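Local coordinates for DUF176 (Nitrosomonas europaea, PDB 2OMO), which probably acts as an oxidoreductase of the antibiotic biosynthesis monooxygenase family and assembles with a second copy of itself, at residues E42-N47 against F72-A77; I52-N57 against K88-Y93; T95-V100 against E106-V111. All coordinates share one frame; numbering follows the deposited sequence.

The three contacts illustrate how a ferredoxin-like fold is closed: helices laid on one face of an antiparallel sheet are joined to it and to each other by a few side chains. Interaction 1 sets helix 37-51 on strand 71-78; interaction 3 ties helix 91-100 to the approach of strand 109-117, about 10 Å away between centres. They meet where Trp96 NE1 lies 3.0 Å from Thr44 OG1, a probable hydrogen bond. Interaction 2, about 12 Å from interaction 1 between centres, joins the loop after helix 37-51 to the start of helix 91-100; Asn47 OD1 comes within 3.5 Å of His92 CD2. Interactions 2 and 3 share helix 91-100 and lie about 15 Å apart between centres.

Interaction 1 (E42-N47 against F72-A77); sequences EATRMN and FVLYEA
Thr44 and Leu74 meet tip to tip across the helix-sheet interface, methyl against methyl, with Thr44 CG2 3.8 Å from Leu74 CD2. The threonine's first torsion (chi1 -53°) keeps OG1 beside the backbone N and swings CG2 anti to that N, so the methyl is the branch that faces the strand. Asn47, one helical turn on, crosses Leu74 at about a right angle, and its ND2 passes 4.2 Å from the same CD2. One leucine methyl thus serves both helix residues, and this is the tight part of the contact: all three residues are buried, and Trp96 of helix 91-100 packs on Asn47 and Leu74 as well.

Toward Glu76, which is partly exposed, direct packing gives way to water. A single water accepts from Asn47 ND2 at 3.0 Å and donates to Glu76 OE2 at 3.2 Å, linking two side chains that do not touch directly. The helix here is 37-51, which crosses from strand 24-31 to strand 57-65 over the same sheet face in the ferredoxin-like arrangement. Strand 71-78 lies between those two strands, so Leu74 points toward the crossing helix. The other face of the strand belongs to the dimer, where Val73 packs on Tyr113 of the second subunit and the Tyr75 ring stacks on Tyr75 of that subunit.

Thr44 OG1 is hydrogen-bonded to Phe40 O of its own helix, and probably to Trp96, while no direct hydrogen bond runs from 42-47 to 72-77. The polar end of Thr44 is therefore satisfied away from the strand, whereas Asn47 ND2 turns to the bridging water. Methyl packing by itself sets little direction; the water adds the directional part of the attachment, at its partly exposed side.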
ATOM      1  N   GLU A  42       0.195  10.655 -16.492  1.00 12.47           N
ATOM      2  CA  GLU A  42       1.334  11.475 -16.850  1.00 13.08           C
ATOM      3  C   GLU A  42       1.616  12.508 -15.747  1.00 12.05           C
ATOM      4  O   GLU A  42       2.760  12.751 -15.387  1.00 11.99           O
ATOM      5  CB  GLU A  42       1.045  12.137 -18.206  1.00 12.23           C
ATOM      6  CG  GLU A  42       1.926  13.291 -18.617  1.00 13.94           C
ATOM      7  CD  GLU A  42       1.500  13.759 -20.036  1.00 12.82           C
ATOM      8  OE1 GLU A  42       0.297  14.082 -20.220  1.00 16.25           O
ATOM      9  OE2 GLU A  42       2.350  13.754 -20.939  1.00 16.46           O
ATOM     10  N   ALA A  43       0.557  13.136 -15.254  1.00 12.88           N
ATOM     11  CA  ALA A  43       0.666  14.122 -14.176  1.00 12.44           C
ATOM     12  C   ALA A  43       1.207  13.446 -12.907  1.00 12.32           C
ATOM     13  O   ALA A  43       2.059  14.006 -12.212  1.00 11.81           O
ATOM     14  CB  ALA A  43      -0.699  14.794 -13.920  1.00 14.01           C
ATOM     15  N   THR A  44       0.742  12.223 -12.640  1.00 11.52           N
ATOM     16  CA  THR A  44       1.163  11.516 -11.431  1.00 13.02           C
ATOM     17  C   THR A  44       2.615  11.008 -11.564  1.00 13.29           C
ATOM     18  O   THR A  44       3.335  10.910 -10.557  1.00 14.22           O
ATOM     19  CB  THR A  44       0.155  10.385 -11.075  1.00 12.80           C
ATOM     20  OG1 THR A  44      -1.154  10.955 -11.015  1.00 13.57           O
ATOM     21  CG2 THR A  44       0.509   9.727  -9.743  1.00 11.93           C
ATOM     22  N   ARG A  45       3.071  10.750 -12.789  1.00 13.06           N
ATOM     23  CA  ARG A  45       4.473  10.375 -13.029  0.60 13.34           C
ATOM     24  C   ARG A  45       5.397  11.470 -12.484  1.00 13.14           C
ATOM     25  O   ARG A  45       6.398  11.194 -11.813  1.00 12.91           O
ATOM     26  CB  ARG A  45       4.722  10.157 -14.541  0.60 13.12           C
ATOM     27  CG  ARG A  45       6.165   9.774 -14.903  0.60 14.25           C
ATOM     28  CD  ARG A  45       6.351   9.676 -16.427  0.60 14.78           C
ATOM     29  NE  ARG A  45       7.618  10.245 -16.876  0.60 18.83           N
ATOM     30  CZ  ARG A  45       7.735  11.249 -17.749  0.60 21.45           C
ATOM     31  NH1 ARG A  45       8.934  11.693 -18.100  0.60 19.31           N
ATOM     32  NH2 ARG A  45       6.656  11.813 -18.282  0.60 23.88           N
HETATM   33  N   MSE A  46       5.061  12.723 -12.805  1.00 12.99           N
HETATM   34  CA  MSE A  46       5.850  13.869 -12.408  1.00 13.68           C
HETATM   35  C   MSE A  46       5.893  13.993 -10.900  1.00 13.90           C
HETATM   36  O   MSE A  46       6.955  14.282 -10.316  1.00 14.87           O
HETATM   37  CB  MSE A  46       5.245  15.140 -13.012  1.00 13.16           C
HETATM   38  CG  MSE A  46       4.928  14.976 -14.476  1.00 16.96           C
HETATM   39 SE   MSE A  46       6.540  15.023 -15.542  0.60 29.83          SE
HETATM   40  CE  MSE A  46       7.126  13.181 -15.491  1.00 25.86           C
ATOM     41  N   ASN A  47       4.732  13.815 -10.267  1.00 13.52           N
ATOM     42  CA  ASN A  47       4.629  13.818  -8.797  1.00 14.85           C
ATOM     43  C   ASN A  47       5.534  12.718  -8.182  1.00 14.74           C
ATOM     44  O   ASN A  47       6.352  12.989  -7.305  1.00 15.62           O
ATOM     45  CB  ASN A  47       3.143  13.620  -8.430  1.00 14.91           C
ATOM     46  CG  ASN A  47       2.840  13.796  -6.920  1.00 18.92           C
ATOM     47  OD1 ASN A  47       3.710  14.099  -6.142  1.00 15.65           O
ATOM     48  ND2 ASN A  47       1.567  13.592  -6.533  1.00 19.89           N
ATOM     49  N   PHE A  72      -7.090   4.312  -9.426  1.00 14.36           N
ATOM     50  CA  PHE A  72      -5.660   4.390  -9.056  1.00 13.25           C
ATOM     51  C   PHE A  72      -5.437   4.442  -7.568  1.00 13.59           C
ATOM     52  O   PHE A  72      -6.303   4.907  -6.796  1.00 13.97           O
ATOM     53  CB  PHE A  72      -5.008   5.653  -9.672  1.00 13.93           C
ATOM     54  CG  PHE A  72      -4.992   5.642 -11.176  1.00 15.15           C
ATOM     55  CD1 PHE A  72      -3.874   5.148 -11.863  1.00 15.36           C
ATOM     56  CD2 PHE A  72      -6.124   6.061 -11.912  1.00 17.57           C
ATOM     57  CE1 PHE A  72      -3.868   5.125 -13.304  1.00 17.12           C
ATOM     58  CE2 PHE A  72      -6.124   6.053 -13.340  1.00 19.47           C
ATOM     59  CZ  PHE A  72      -4.978   5.573 -14.025  1.00 17.35           C
ATOM     60  N   VAL A  73      -4.238   4.045  -7.170  1.00 13.99           N
ATOM     61  CA  VAL A  73      -3.787   4.202  -5.757  1.00 14.63           C
ATOM     62  C   VAL A  73      -2.399   4.850  -5.758  1.00 14.70           C
ATOM     63  O   VAL A  73      -1.519   4.439  -6.550  1.00 14.04           O
ATOM     64  CB  VAL A  73      -3.690   2.845  -5.047  1.00 15.28           C
ATOM     65  CG1 VAL A  73      -2.781   2.930  -3.753  1.00 15.33           C
ATOM     66  CG2 VAL A  73      -5.089   2.309  -4.720  1.00 16.17           C
ATOM     67  N   LEU A  74      -2.210   5.875  -4.925  1.00 13.64           N
ATOM     68  CA  LEU A  74      -0.879   6.363  -4.583  1.00 14.37           C
ATOM     69  C   LEU A  74      -0.554   5.843  -3.173  1.00 14.27           C
ATOM     70  O   LEU A  74      -1.229   6.183  -2.208  1.00 13.64           O
ATOM     71  CB  LEU A  74      -0.811   7.907  -4.568  1.00 14.31           C
ATOM     72  CG  LEU A  74      -1.136   8.579  -5.934  1.00 17.37           C
ATOM     73  CD1 LEU A  74      -2.656   8.677  -6.186  1.00 22.04           C
ATOM     74  CD2 LEU A  74      -0.468   9.993  -6.106  1.00 17.03           C
ATOM     75  N   TYR A  75       0.505   5.053  -3.080  1.00 13.03           N
ATOM     76  CA  TYR A  75       0.941   4.462  -1.832  1.00 13.48           C
ATOM     77  C   TYR A  75       2.143   5.276  -1.347  1.00 13.48           C
ATOM     78  O   TYR A  75       3.278   5.081  -1.803  1.00 12.28           O
ATOM     79  CB  TYR A  75       1.270   2.985  -2.065  1.00 14.04           C
ATOM     80  CG  TYR A  75       1.724   2.224  -0.848  1.00 14.41           C
ATOM     81  CD1 TYR A  75       0.794   1.710   0.081  1.00 16.18           C
ATOM     82  CD2 TYR A  75       3.063   2.019  -0.615  1.00 14.76           C
ATOM     83  CE1 TYR A  75       1.220   1.016   1.202  1.00 13.92           C
ATOM     84  CE2 TYR A  75       3.509   1.326   0.521  1.00 13.85           C
ATOM     85  CZ  TYR A  75       2.565   0.830   1.432  1.00 13.15           C
ATOM     86  OH  TYR A  75       2.936   0.103   2.556  1.00 14.81           O
ATOM     87  N   GLU A  76       1.874   6.172  -0.395  1.00 13.99           N
ATOM     88  CA  GLU A  76       2.839   7.206  -0.024  1.00 14.46           C
ATOM     89  C   GLU A  76       3.324   6.919   1.416  1.00 14.35           C
ATOM     90  O   GLU A  76       2.586   7.147   2.370  1.00 14.93           O
ATOM     91  CB  GLU A  76       2.130   8.558  -0.099  1.00 14.26           C
ATOM     92  CG  GLU A  76       1.323   8.758  -1.395  1.00 14.43           C
ATOM     93  CD  GLU A  76       0.680  10.158  -1.503  1.00 17.96           C
ATOM     94  OE1 GLU A  76       0.747  10.953  -0.542  1.00 19.98           O
ATOM     95  OE2 GLU A  76       0.063  10.434  -2.558  1.00 18.43           O
ATOM     96  N   ALA A  77       4.548   6.405   1.532  1.00 14.47           N
ATOM     97  CA  ALA A  77       5.134   5.915   2.772  1.00 14.42           C
ATOM     98  C   ALA A  77       6.348   6.789   3.079  1.00 14.62           C
ATOM     99  O   ALA A  77       7.197   7.007   2.192  1.00 15.16           O
ATOM    100  CB  ALA A  77       5.583   4.461   2.604  1.00 15.03           C
TER
HETATM  101  O   HOH W   1       0.384  13.339  -3.758  1.00 24.37           O

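Interaction 2 (I52-N57 against K88-Y93); sequences IREPGN and KETAHY
Glu54 takes the imidazole of His92 on the less usual side of its carboxylate: the OE2 lone pair used is the anti one, pointing away from OE1. The bond from His92 NE2 to Glu54 OE2 measures 2.8 Å but is bent, with an angle of 141° at the hydrogen. The oxygen stays near the ring plane, at the edge, while carboxylate and ring are turned 47° against each other. Ser51 OG is a hydrogen-bond partner of both His92 NE2 and Glu54 OE2. OE2 is also hydrogen-bonded to His87 ND1, and OE1 to Tyr78 OH, so the buried carboxylate is held at both oxygens.

His92 has its ring between the backbone N and the carbonyl carbon (chi1 61°), a crowded position that folds it back over Thr90. Thr90 OG1 sits 3.1 Å above the ring plane, over its centre, while its CG2 lies 4.0 Å from Glu54 OE2. Thr90 is the N-cap of helix 91-100: OG1 accepts from Tyr93 N at 3.2 Å and is also hydrogen-bonded to His87 O. The contact therefore joins a capped helix start to the connection between helix 37-51 and strand 57-65 in the ferredoxin-like fold.

Glu54 also begins a type II beta turn, closed by Asn57 N to Glu54 O at 3.1 Å. Gly56 takes the third position with positive phi. The turn's last residue, Asn57, opens strand 57-65 along the edge of this chain's sheet, while His92 also packs on Asn47 and Gln50 of helix 37-51.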
ATOM      1  N   ILE A  52       9.847  10.751  -4.748  1.00 15.84           N
ATOM      2  CA  ILE A  52      10.834   9.741  -4.316  1.00 17.01           C
ATOM      3  C   ILE A  52      12.193  10.317  -3.900  1.00 18.20           C
ATOM      4  O   ILE A  52      13.018   9.605  -3.320  1.00 18.00           O
ATOM      5  CB  ILE A  52      11.006   8.560  -5.297  1.00 16.57           C
ATOM      6  CG1 ILE A  52      11.581   9.006  -6.658  1.00 16.11           C
ATOM      7  CG2 ILE A  52       9.653   7.819  -5.416  1.00 15.78           C
ATOM      8  CD1 ILE A  52      11.998   7.876  -7.557  1.00 17.58           C
ATOM      9  N   ARG A  53      12.388  11.593  -4.223  1.00 18.72           N
ATOM     10  CA  ARG A  53      13.572  12.351  -3.866  1.00 20.22           C
ATOM     11  C   ARG A  53      13.372  13.154  -2.581  1.00 20.12           C
ATOM     12  O   ARG A  53      14.297  13.836  -2.117  1.00 21.64           O
ATOM     13  CB  ARG A  53      13.897  13.296  -5.016  1.00 20.01           C
ATOM     14  CG  ARG A  53      14.170  12.571  -6.329  1.00 22.56           C
ATOM     15  CD  ARG A  53      14.442  13.553  -7.461  1.00 28.54           C
ATOM     16  NE  ARG A  53      15.485  14.497  -7.079  1.00 30.50           N
ATOM     17  CZ  ARG A  53      16.794  14.298  -7.239  1.00 34.03           C
ATOM     18  NH1 ARG A  53      17.256  13.187  -7.811  1.00 36.65           N
ATOM     19  NH2 ARG A  53      17.651  15.222  -6.834  1.00 33.23           N
ATOM     20  N   GLU A  54      12.179  13.112  -2.004  1.00 19.65           N
ATOM     21  CA  GLU A  54      11.916  13.862  -0.772  1.00 19.04           C
ATOM     22  C   GLU A  54      12.617  13.175   0.397  1.00 18.72           C
ATOM     23  O   GLU A  54      12.673  11.929   0.460  1.00 17.14           O
ATOM     24  CB  GLU A  54      10.428  13.969  -0.455  1.00 19.37           C
ATOM     25  CG  GLU A  54       9.596  14.812  -1.401  1.00 19.90           C
ATOM     26  CD  GLU A  54       8.116  14.679  -1.146  1.00 19.90           C
ATOM     27  OE1 GLU A  54       7.711  14.290  -0.015  1.00 19.21           O
ATOM     28  OE2 GLU A  54       7.334  14.952  -2.078  1.00 20.67           O
ATOM     29  N   PRO A  55      13.118  13.986   1.350  1.00 18.49           N
ATOM     30  CA  PRO A  55      13.794  13.363   2.492  1.00 18.57           C
ATOM     31  C   PRO A  55      12.824  12.418   3.276  1.00 16.55           C
ATOM     32  O   PRO A  55      11.680  12.786   3.624  1.00 15.45           O
ATOM     33  CB  PRO A  55      14.243  14.560   3.357  1.00 19.34           C
ATOM     34  CG  PRO A  55      14.206  15.779   2.403  1.00 20.25           C
ATOM     35  CD  PRO A  55      13.012  15.455   1.488  1.00 19.39           C
ATOM     36  N   GLY A  56      13.291  11.200   3.512  1.00 15.91           N
ATOM     37  CA  GLY A  56      12.494  10.262   4.304  1.00 14.98           C
ATOM     38  C   GLY A  56      11.424   9.530   3.509  1.00 13.51           C
ATOM     39  O   GLY A  56      10.706   8.699   4.082  1.00 11.96           O
ATOM     40  N   ASN A  57      11.289   9.804   2.202  1.00 13.02           N
ATOM     41  CA  ASN A  57      10.355   8.970   1.378  1.00 13.18           C
ATOM     42  C   ASN A  57      10.834   7.527   1.293  1.00 13.82           C
ATOM     43  O   ASN A  57      12.020   7.285   1.033  1.00 12.99           O
ATOM     44  CB  ASN A  57      10.191   9.477  -0.051  1.00 13.95           C
ATOM     45  CG  ASN A  57       9.100   8.742  -0.770  1.00 12.38           C
ATOM     46  OD1 ASN A  57       9.378   7.924  -1.618  1.00 16.37           O
ATOM     47  ND2 ASN A  57       7.846   8.989  -0.384  1.00 12.90           N
ATOM     48  N   LYS A  88       3.080  17.931   1.308  1.00 17.20           N
ATOM     49  CA  LYS A  88       1.968  18.749   0.826  1.00 19.06           C
ATOM     50  C   LYS A  88       2.365  20.217   0.617  1.00 19.13           C
ATOM     51  O   LYS A  88       1.578  21.014   0.086  1.00 18.69           O
ATOM     52  CB  LYS A  88       0.734  18.609   1.729  1.00 20.31           C
ATOM     53  CG  LYS A  88       0.058  17.222   1.599  1.00 25.84           C
ATOM     54  CD  LYS A  88      -1.427  17.260   2.041  1.00 31.56           C
ATOM     55  CE  LYS A  88      -1.929  15.899   2.532  1.00 34.43           C
ATOM     56  NZ  LYS A  88      -3.445  15.855   2.682  1.00 33.79           N
ATOM     57  N   GLU A  89       3.613  20.512   0.980  1.00 18.73           N
ATOM     58  CA  GLU A  89       4.224  21.837   0.886  0.50 19.32           C
ATOM     59  C   GLU A  89       5.004  22.000  -0.418  1.00 18.98           C
ATOM     60  O   GLU A  89       5.358  23.122  -0.826  1.00 19.28           O
ATOM     61  CB  GLU A  89       5.186  22.058   2.063  0.50 19.57           C
ATOM     62  CG  GLU A  89       4.546  22.504   3.371  0.50 21.88           C
ATOM     63  CD  GLU A  89       5.551  23.198   4.286  0.50 24.34           C
ATOM     64  OE1 GLU A  89       5.543  24.454   4.348  0.50 25.62           O
ATOM     65  OE2 GLU A  89       6.364  22.491   4.927  0.50 26.18           O
ATOM     66  N   THR A  90       5.293  20.881  -1.069  1.00 17.65           N
ATOM     67  CA  THR A  90       6.178  20.902  -2.225  1.00 16.70           C
ATOM     68  C   THR A  90       5.455  21.465  -3.456  1.00 17.06           C
ATOM     69  O   THR A  90       4.207  21.343  -3.573  1.00 15.39           O
ATOM     70  CB  THR A  90       6.775  19.495  -2.519  1.00 15.92           C
ATOM     71  OG1 THR A  90       5.757  18.642  -3.049  1.00 15.26           O
ATOM     72  CG2 THR A  90       7.324  18.869  -1.245  1.00 14.19           C
ATOM     73  N   ALA A  91       6.231  22.105  -4.346  1.00 18.18           N
ATOM     74  CA  ALA A  91       5.679  22.628  -5.608  1.00 18.59           C
ATOM     75  C   ALA A  91       5.046  21.507  -6.467  1.00 18.15           C
ATOM     76  O   ALA A  91       3.979  21.696  -7.055  1.00 17.27           O
ATOM     77  CB  ALA A  91       6.735  23.357  -6.398  1.00 19.22           C
ATOM     78  N   HIS A  92       5.706  20.346  -6.514  1.00 17.90           N
ATOM     79  CA  HIS A  92       5.246  19.231  -7.363  1.00 17.36           C
ATOM     80  C   HIS A  92       3.938  18.669  -6.845  1.00 17.20           C
ATOM     81  O   HIS A  92       3.056  18.347  -7.646  1.00 17.86           O
ATOM     82  CB  HIS A  92       6.310  18.139  -7.571  1.00 16.24           C
ATOM     83  CG  HIS A  92       6.770  17.472  -6.308  1.00 16.81           C
ATOM     84  ND1 HIS A  92       7.814  17.947  -5.536  1.00 15.02           N
ATOM     85  CD2 HIS A  92       6.370  16.318  -5.728  1.00 16.44           C
ATOM     86  CE1 HIS A  92       8.017  17.123  -4.522  1.00 17.49           C
ATOM     87  NE2 HIS A  92       7.146  16.135  -4.609  1.00 16.98           N
ATOM     88  N   TYR A  93       3.773  18.604  -5.515  1.00 16.69           N
ATOM     89  CA  TYR A  93       2.448  18.267  -4.988  1.00 17.20           C
ATOM     90  C   TYR A  93       1.362  19.262  -5.416  1.00 17.36           C
ATOM     91  O   TYR A  93       0.294  18.884  -5.888  1.00 17.14           O
ATOM     92  CB  TYR A  93       2.445  18.120  -3.455  1.00 17.28           C
ATOM     93  CG  TYR A  93       1.019  18.028  -2.924  1.00 17.95           C
ATOM     94  CD1 TYR A  93       0.228  16.892  -3.166  1.00 19.64           C
ATOM     95  CD2 TYR A  93       0.442  19.102  -2.240  1.00 19.20           C
ATOM     96  CE1 TYR A  93      -1.094  16.827  -2.694  1.00 19.08           C
ATOM     97  CE2 TYR A  93      -0.860  19.050  -1.767  1.00 20.01           C
ATOM     98  CZ  TYR A  93      -1.618  17.913  -1.998  1.00 20.61           C
ATOM     99  OH  TYR A  93      -2.895  17.913  -1.527  1.00 22.01           O
TER

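Interaction 3 (T95-V100 against E106-V111); sequences TWRDTV and EPRKGV
Trp96 sets the outer rim of its indole over the guanidinium of Arg108, with CH2 3.4 Å from Arg108 NE. The two flat groups are not stacked: their planes stand 60° apart, so the tryptophan offers its edge while the arginine offers a face. Extending from the backbone with CG anti to its N (chi1 176°), the indole reaches out from the helix to the arginine. Val100 CG2 lies over the centre of the indole's ring face, 3.9 Å above it, and also approaches Arg108 NH1 to 3.5 Å, filling the corner between the two groups. Of its side chain, Arg97 brings the aliphatic CG, which passes the guanidinium edge 4.0 Å from Arg108 NH2. Its own charged end turns away to Asp98, where NE and NH2 both grip OD1 side-on in a salt bridge.

A water in the guanidinium plane accepts from Arg108 NH1 at 2.9 Å and donates to Arg97 O at 2.6 Å, fastening the arginine to the helix backbone. The Arg108 side chain also packs on Val28 and Ala30 of strand 24-31. The arrangement belongs to the last helix-to-strand connection of a ferredoxin-like fold, where helix 91-100 leads into the outermost strand of this chain's sheet, 109-117.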
ATOM      1  N   THR A  95       1.336  21.468  -7.790  1.00 18.43           N
ATOM      2  CA  THR A  95       1.123  21.350  -9.231  1.00 18.78           C
ATOM      3  C   THR A  95       0.200  20.171  -9.594  1.00 19.52           C
ATOM      4  O   THR A  95      -0.753  20.329 -10.352  1.00 19.81           O
ATOM      5  CB  THR A  95       2.477  21.236  -9.974  1.00 19.80           C
ATOM      6  OG1 THR A  95       3.201  22.471  -9.822  1.00 18.35           O
ATOM      7  CG2 THR A  95       2.268  20.947 -11.461  1.00 19.30           C
ATOM      8  N   TRP A  96       0.516  18.995  -9.054  1.00 18.16           N
ATOM      9  CA  TRP A  96      -0.257  17.802  -9.274  1.00 18.46           C
ATOM     10  C   TRP A  96      -1.714  18.036  -8.842  1.00 18.34           C
ATOM     11  O   TRP A  96      -2.634  17.820  -9.631  1.00 18.60           O
ATOM     12  CB  TRP A  96       0.400  16.631  -8.526  1.00 17.66           C
ATOM     13  CG  TRP A  96      -0.379  15.369  -8.605  1.00 18.35           C
ATOM     14  CD1 TRP A  96      -0.301  14.416  -9.593  1.00 19.36           C
ATOM     15  CD2 TRP A  96      -1.360  14.918  -7.675  1.00 18.45           C
ATOM     16  NE1 TRP A  96      -1.175  13.380  -9.305  1.00 17.42           N
ATOM     17  CE2 TRP A  96      -1.858  13.685  -8.149  1.00 19.16           C
ATOM     18  CE3 TRP A  96      -1.883  15.446  -6.484  1.00 20.16           C
ATOM     19  CZ2 TRP A  96      -2.834  12.948  -7.446  1.00 17.88           C
ATOM     20  CZ3 TRP A  96      -2.853  14.715  -5.781  1.00 20.59           C
ATOM     21  CH2 TRP A  96      -3.316  13.480  -6.266  1.00 19.22           C
ATOM     22  N   ARG A  97      -1.915  18.489  -7.602  1.00 17.80           N
ATOM     23  CA  ARG A  97      -3.241  18.695  -7.043  1.00 18.53           C
ATOM     24  C   ARG A  97      -4.089  19.614  -7.939  1.00 18.16           C
ATOM     25  O   ARG A  97      -5.213  19.268  -8.290  1.00 17.68           O
ATOM     26  CB  ARG A  97      -3.142  19.281  -5.624  1.00 18.93           C
ATOM     27  CG  ARG A  97      -4.465  19.460  -4.905  1.00 23.99           C
ATOM     28  CD  ARG A  97      -4.273  20.430  -3.753  1.00 27.94           C
ATOM     29  NE  ARG A  97      -3.933  21.751  -4.292  1.00 28.93           N
ATOM     30  CZ  ARG A  97      -3.601  22.827  -3.568  1.00 31.95           C
ATOM     31  NH1 ARG A  97      -3.533  22.751  -2.242  1.00 32.44           N
ATOM     32  NH2 ARG A  97      -3.337  23.987  -4.176  1.00 28.99           N
ATOM     33  N   ASP A  98      -3.531  20.760  -8.319  1.00 17.73           N
ATOM     34  CA  ASP A  98      -4.233  21.683  -9.233  1.00 19.73           C
ATOM     35  C   ASP A  98      -4.501  21.060 -10.604  1.00 19.93           C
ATOM     36  O   ASP A  98      -5.567  21.275 -11.182  1.00 20.61           O
ATOM     37  CB  ASP A  98      -3.449  22.976  -9.406  1.00 19.84           C
ATOM     38  CG  ASP A  98      -3.379  23.785  -8.145  1.00 23.57           C
ATOM     39  OD1 ASP A  98      -4.011  23.393  -7.128  1.00 28.10           O
ATOM     40  OD2 ASP A  98      -2.702  24.843  -8.178  1.00 26.52           O
ATOM     41  N   THR A  99      -3.539  20.301 -11.117  1.00 18.65           N
ATOM     42  CA  THR A  99      -3.646  19.698 -12.450  1.00 18.93           C
ATOM     43  C   THR A  99      -4.752  18.631 -12.573  1.00 17.02           C
ATOM     44  O   THR A  99      -5.553  18.643 -13.556  1.00 16.96           O
ATOM     45  CB  THR A  99      -2.279  19.164 -12.905  1.00 19.00           C
ATOM     46  OG1 THR A  99      -1.342  20.249 -12.916  1.00 22.62           O
ATOM     47  CG2 THR A  99      -2.325  18.577 -14.330  1.00 22.04           C
ATOM     48  N   VAL A 100      -4.830  17.754 -11.579  1.00 13.05           N
ATOM     49  CA  VAL A 100      -5.715  16.612 -11.678  1.00 11.47           C
ATOM     50  C   VAL A 100      -7.118  16.941 -11.125  1.00 11.40           C
ATOM     51  O   VAL A 100      -8.045  16.161 -11.272  1.00 10.57           O
ATOM     52  CB  VAL A 100      -5.112  15.353 -10.981  1.00 10.71           C
ATOM     53  CG1 VAL A 100      -3.699  15.027 -11.499  1.00 11.01           C
ATOM     54  CG2 VAL A 100      -5.098  15.540  -9.451  1.00 10.55           C
ATOM     55  N   GLU A 106     -14.605  11.695  -8.652  1.00 12.53           N
ATOM     56  CA  GLU A 106     -15.115  11.919  -7.291  1.00 15.27           C
ATOM     57  C   GLU A 106     -13.927  12.278  -6.375  1.00 14.77           C
ATOM     58  O   GLU A 106     -12.774  12.083  -6.784  1.00 13.13           O
ATOM     59  CB  GLU A 106     -15.813  10.667  -6.779  1.00 16.41           C
ATOM     60  CG  GLU A 106     -14.868   9.526  -6.479  1.00 17.58           C
ATOM     61  CD  GLU A 106     -15.567   8.278  -5.945  1.00 21.02           C
ATOM     62  OE1 GLU A 106     -16.542   8.414  -5.164  1.00 27.27           O
ATOM     63  OE2 GLU A 106     -15.120   7.148  -6.295  1.00 28.14           O
ATOM     64  N   PRO A 107     -14.196  12.830  -5.160  1.00 14.34           N
ATOM     65  CA  PRO A 107     -13.097  13.190  -4.261  1.00 14.37           C
ATOM     66  C   PRO A 107     -12.154  12.022  -3.981  1.00 13.83           C
ATOM     67  O   PRO A 107     -12.600  10.915  -3.708  1.00 14.07           O
ATOM     68  CB  PRO A 107     -13.803  13.536  -2.947  1.00 14.54           C
ATOM     69  CG  PRO A 107     -15.181  14.004  -3.369  1.00 15.97           C
ATOM     70  CD  PRO A 107     -15.522  13.186  -4.600  1.00 15.44           C
ATOM     71  N   ARG A 108     -10.865  12.294  -4.024  1.00 14.22           N
ATOM     72  CA  ARG A 108      -9.852  11.318  -3.585  1.00 15.20           C
ATOM     73  C   ARG A 108     -10.056  11.048  -2.106  1.00 15.67           C
ATOM     74  O   ARG A 108     -10.570  11.906  -1.393  1.00 16.31           O
ATOM     75  CB  ARG A 108      -8.459  11.856  -3.785  1.00 13.76           C
ATOM     76  CG  ARG A 108      -8.064  11.898  -5.238  1.00 16.85           C
ATOM     77  CD  ARG A 108      -6.624  12.269  -5.335  1.00 14.66           C
ATOM     78  NE  ARG A 108      -6.282  13.534  -4.670  1.00 17.27           N
ATOM     79  CZ  ARG A 108      -6.427  14.728  -5.252  1.00 17.42           C
ATOM     80  NH1 ARG A 108      -6.919  14.817  -6.491  1.00 14.73           N
ATOM     81  NH2 ARG A 108      -6.066  15.827  -4.617  1.00 17.28           N
ATOM     82  N   LYS A 109      -9.729   9.844  -1.669  1.00 16.22           N
ATOM     83  CA  LYS A 109      -9.687   9.563  -0.237  1.00 16.68           C
ATOM     84  C   LYS A 109      -8.313   9.077   0.152  1.00 16.15           C
ATOM     85  O   LYS A 109      -7.737   8.221  -0.543  1.00 15.81           O
ATOM     86  CB  LYS A 109     -10.690   8.479   0.154  1.00 17.83           C
ATOM     87  CG  LYS A 109     -10.596   8.098   1.682  1.00 20.69           C
ATOM     88  CD  LYS A 109     -10.903   9.300   2.646  1.00 24.39           C
ATOM     89  CE  LYS A 109     -11.405   8.833   4.047  1.00 25.46           C
ATOM     90  NZ  LYS A 109     -10.300   8.336   4.894  1.00 29.74           N
ATOM     91  N   GLY A 110      -7.814   9.585   1.293  1.00 14.86           N
ATOM     92  CA  GLY A 110      -6.511   9.195   1.831  1.00 14.76           C
ATOM     93  C   GLY A 110      -6.744   8.466   3.137  1.00 14.52           C
ATOM     94  O   GLY A 110      -7.500   8.971   4.031  1.00 15.86           O
ATOM     95  N   VAL A 111      -6.226   7.245   3.222  1.00 12.54           N
ATOM     96  CA  VAL A 111      -6.360   6.458   4.450  1.00 12.34           C
ATOM     97  C   VAL A 111      -5.014   6.286   5.127  1.00 12.03           C
ATOM     98  O   VAL A 111      -4.038   5.839   4.496  1.00 11.00           O
ATOM     99  CB  VAL A 111      -7.057   5.097   4.147  1.00 10.40           C
ATOM    100  CG1 VAL A 111      -7.278   4.332   5.452  1.00 12.21           C
ATOM    101  CG2 VAL A 111      -8.398   5.368   3.432  1.00 13.59           C
TER
HETATM  102  O   HOH W   2      -6.802  17.688  -6.979  1.00 27.28           O